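Putative acyl-CoA N-acyltransferase (Klebsiella pneumoniae subsp. pneumoniae, PDB 3LOD) probably transfers an acyl group from acyl-CoA to the amino group of an acceptor. Local coordinates at residues L91-L96 with I123-R128. Residues are numbered along the deposited sequence; the frame is centred on the assembly and turned at random.
Sequences LGEKLL and IALYTR
Leu125 meets helix 91-104 at Gly92, where its forked end lies directly against main chain. CG stands anti to the backbone N (chi1 162°), which carries both methyls across to the other helix: CD2 sits 3.9 Å from Gly92 CA, while CD1 rests 3.8 Å from the backbone N of Glu93. Gly92, having no side chain, presents its CA and carbonyl carbon to CD2, and the CA atoms of Gly92 and Leu125 lie 7.1 Å apart. This illustrates how a glycine lets a branched side chain settle on the backbone of a neighbouring helix. Leu96, one turn beyond Gly92, sets its CD2 methyl 4.3 Å from Leu125 CG, the branch point, with both Leu125 methyls only slightly farther off. The same methyl reaches the edge of the Tyr126 ring near CD1, close to the ring plane rather than over a face. In the GNAT fold of this chain, strand 110-116 links the two helices; their short segments cross at -58°, and Leu96 and Tyr126 also pack on strand 74-82, through Met77 and Val80 respectively. Tyr126 further touches Met149 of strand 146-152 and meets the ring of Tyr131, so the inner part of the contact joins the helix pair to the sheet. Glu93 and Arg128 form a more polar margin. Their side chains cross at roughly a right angle, and Glu93 OE2 approaches NH1 of Arg128 at the edge of the guanidinium, in its plane, at 3.5 Å. This is a long salt bridge, with the carboxylate turned 63° from the guanidinium plane. A bend at chi3 folds the Arg128 chain back, leaving one guanidinium face over Leu125 CA, offset toward the rim.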
ATOM      1  N   LEU A  91       5.536   2.795 -11.344  1.00 23.65           N
ATOM      2  CA  LEU A  91       4.404   3.417 -10.653  1.00 23.10           C
ATOM      3  C   LEU A  91       4.345   3.009  -9.191  1.00 23.87           C
ATOM      4  O   LEU A  91       3.879   3.786  -8.337  1.00 23.19           O
ATOM      5  CB  LEU A  91       3.046   3.129 -11.359  1.00 21.59           C
ATOM      6  CG  LEU A  91       2.784   3.609 -12.803  1.00 20.74           C
ATOM      7  CD1 LEU A  91       1.350   3.400 -13.193  1.00 18.97           C
ATOM      8  CD2 LEU A  91       3.173   5.061 -12.995  1.00 21.37           C
ATOM      9  N   GLY A  92       4.754   1.769  -8.909  1.00 25.37           N
ATOM     10  CA  GLY A  92       4.716   1.263  -7.527  1.00 26.15           C
ATOM     11  C   GLY A  92       5.538   2.224  -6.687  1.00 27.03           C
ATOM     12  O   GLY A  92       5.090   2.722  -5.628  1.00 28.17           O
ATOM     13  N   GLU A  93       6.711   2.528  -7.229  1.00 26.64           N
ATOM     14  CA  GLU A  93       7.660   3.488  -6.695  1.00 27.04           C
ATOM     15  C   GLU A  93       7.062   4.837  -6.476  1.00 26.09           C
ATOM     16  O   GLU A  93       7.285   5.441  -5.447  1.00 27.45           O
ATOM     17  CB  GLU A  93       8.745   3.685  -7.728  1.00 26.98           C
ATOM     18  CG  GLU A  93      10.115   3.666  -7.233  1.00 30.49           C
ATOM     19  CD  GLU A  93      10.999   3.084  -8.334  1.00 38.05           C
ATOM     20  OE1 GLU A  93      11.831   3.830  -8.984  1.00 33.61           O
ATOM     21  OE2 GLU A  93      10.777   1.859  -8.578  1.00 40.50           O
ATOM     22  N   LYS A  94       6.358   5.343  -7.465  1.00 25.20           N
ATOM     23  CA  LYS A  94       5.805   6.674  -7.368  1.00 25.42           C
ATOM     24  C   LYS A  94       4.796   6.733  -6.231  1.00 24.25           C
ATOM     25  O   LYS A  94       4.878   7.624  -5.374  1.00 24.26           O
ATOM     26  CB  LYS A  94       5.209   7.094  -8.711  1.00 26.08           C
ATOM     27  CG  LYS A  94       4.618   8.485  -8.737  1.00 29.25           C
ATOM     28  CD  LYS A  94       4.721   9.162 -10.161  1.00 32.92           C
ATOM     29  CE  LYS A  94       4.042  10.565 -10.155  1.00 33.67           C
ATOM     30  NZ  LYS A  94       4.719  11.649 -10.954  1.00 34.39           N
ATOM     31  N   LEU A  95       3.919   5.730  -6.199  1.00 23.01           N
ATOM     32  CA  LEU A  95       2.869   5.582  -5.184  1.00 23.09           C
ATOM     33  C   LEU A  95       3.424   5.384  -3.770  1.00 23.80           C
ATOM     34  O   LEU A  95       3.082   6.110  -2.843  1.00 23.53           O
ATOM     35  CB  LEU A  95       1.954   4.397  -5.511  1.00 22.11           C
ATOM     36  CG  LEU A  95       0.844   4.023  -4.514  1.00 19.73           C
ATOM     37  CD1 LEU A  95      -0.183   5.159  -4.292  1.00 16.56           C
ATOM     38  CD2 LEU A  95       0.117   2.773  -5.019  1.00 20.51           C
ATOM     39  N   LEU A  96       4.259   4.371  -3.616  1.00 24.19           N
ATOM     40  CA  LEU A  96       4.982   4.150  -2.369  1.00 24.31           C
ATOM     41  C   LEU A  96       5.575   5.448  -1.788  1.00 24.01           C
ATOM     42  O   LEU A  96       5.342   5.762  -0.610  1.00 25.42           O
ATOM     43  CB  LEU A  96       6.056   3.094  -2.614  1.00 24.26           C
ATOM     44  CG  LEU A  96       6.943   2.718  -1.442  1.00 26.40           C
ATOM     45  CD1 LEU A  96       6.081   2.108  -0.354  1.00 30.70           C
ATOM     46  CD2 LEU A  96       8.038   1.741  -1.865  1.00 24.42           C
ATOM     47  N   ILE A 123       7.221  -7.690  -3.108  1.00 22.04           N
ATOM     48  CA  ILE A 123       8.262  -7.878  -2.127  1.00 22.72           C
ATOM     49  C   ILE A 123       9.532  -7.212  -2.635  1.00 24.27           C
ATOM     50  O   ILE A 123      10.247  -6.556  -1.873  1.00 25.17           O
ATOM     51  CB  ILE A 123       8.533  -9.359  -1.857  1.00 22.52           C
ATOM     52  CG1 ILE A 123       7.457  -9.941  -0.925  1.00 22.13           C
ATOM     53  CG2 ILE A 123       9.879  -9.514  -1.182  1.00 22.03           C
ATOM     54  CD1 ILE A 123       7.458 -11.491  -0.858  1.00 17.62           C
ATOM     55  N   ALA A 124       9.810  -7.370  -3.932  1.00 25.63           N
ATOM     56  CA  ALA A 124      11.005  -6.757  -4.521  1.00 25.38           C
ATOM     57  C   ALA A 124      10.883  -5.237  -4.564  1.00 25.43           C
ATOM     58  O   ALA A 124      11.873  -4.546  -4.391  1.00 25.26           O
ATOM     59  CB  ALA A 124      11.273  -7.295  -5.884  1.00 24.85           C
ATOM     60  N   LEU A 125       9.685  -4.717  -4.817  1.00 25.28           N
ATOM     61  CA  LEU A 125       9.519  -3.270  -4.812  1.00 25.86           C
ATOM     62  C   LEU A 125       9.889  -2.715  -3.418  1.00 26.87           C
ATOM     63  O   LEU A 125      10.658  -1.762  -3.303  1.00 28.19           O
ATOM     64  CB  LEU A 125       8.109  -2.895  -5.185  1.00 25.76           C
ATOM     65  CG  LEU A 125       7.756  -1.461  -4.789  1.00 27.87           C
ATOM     66  CD1 LEU A 125       8.480  -0.501  -5.689  1.00 29.75           C
ATOM     67  CD2 LEU A 125       6.310  -1.246  -4.970  1.00 27.99           C
ATOM     68  N   TYR A 126       9.406  -3.331  -2.350  1.00 26.77           N
ATOM     69  CA  TYR A 126       9.713  -2.788  -1.053  1.00 27.34           C
ATOM     70  C   TYR A 126      11.174  -2.867  -0.755  1.00 29.25           C
ATOM     71  O   TYR A 126      11.704  -1.916  -0.200  1.00 31.29           O
ATOM     72  CB  TYR A 126       8.924  -3.473   0.045  1.00 26.11           C
ATOM     73  CG  TYR A 126       7.438  -3.413  -0.201  1.00 21.89           C
ATOM     74  CD1 TYR A 126       6.785  -2.196  -0.525  1.00 15.78           C
ATOM     75  CD2 TYR A 126       6.678  -4.556  -0.100  1.00 18.63           C
ATOM     76  CE1 TYR A 126       5.409  -2.165  -0.803  1.00 13.46           C
ATOM     77  CE2 TYR A 126       5.303  -4.534  -0.345  1.00 13.78           C
ATOM     78  CZ  TYR A 126       4.676  -3.347  -0.695  1.00 15.22           C
ATOM     79  OH  TYR A 126       3.276  -3.397  -0.902  1.00 19.27           O
ATOM     80  N   THR A 127      11.809  -3.995  -1.082  1.00 30.60           N
ATOM     81  CA  THR A 127      13.254  -4.219  -0.866  1.00 31.89           C
ATOM     82  C   THR A 127      14.103  -3.176  -1.586  1.00 33.79           C
ATOM     83  O   THR A 127      15.053  -2.655  -1.016  1.00 34.13           O
ATOM     84  CB  THR A 127      13.699  -5.627  -1.347  1.00 31.74           C
ATOM     85  OG1 THR A 127      12.715  -6.588  -0.952  1.00 32.69           O
ATOM     86  CG2 THR A 127      15.065  -6.031  -0.783  1.00 27.86           C
ATOM     87  N   ARG A 128      13.747  -2.875  -2.837  1.00 35.75           N
ATOM     88  CA  ARG A 128      14.405  -1.832  -3.635  1.00 37.26           C
ATOM     89  C   ARG A 128      14.303  -0.458  -2.962  1.00 37.79           C
ATOM     90  O   ARG A 128      15.071   0.452  -3.300  1.00 38.96           O
ATOM     91  CB  ARG A 128      13.785  -1.737  -5.043  1.00 37.94           C
ATOM     92  CG  ARG A 128      14.508  -2.507  -6.153  1.00 38.89           C
ATOM     93  CD  ARG A 128      13.822  -2.303  -7.511  1.00 41.95           C
ATOM     94  NE  ARG A 128      12.687  -3.216  -7.733  1.00 46.83           N
ATOM     95  CZ  ARG A 128      11.432  -2.870  -8.077  1.00 45.72           C
ATOM     96  NH1 ARG A 128      11.064  -1.593  -8.268  1.00 46.36           N
ATOM     97  NH2 ARG A 128      10.519  -3.822  -8.230  1.00 44.01           N
TER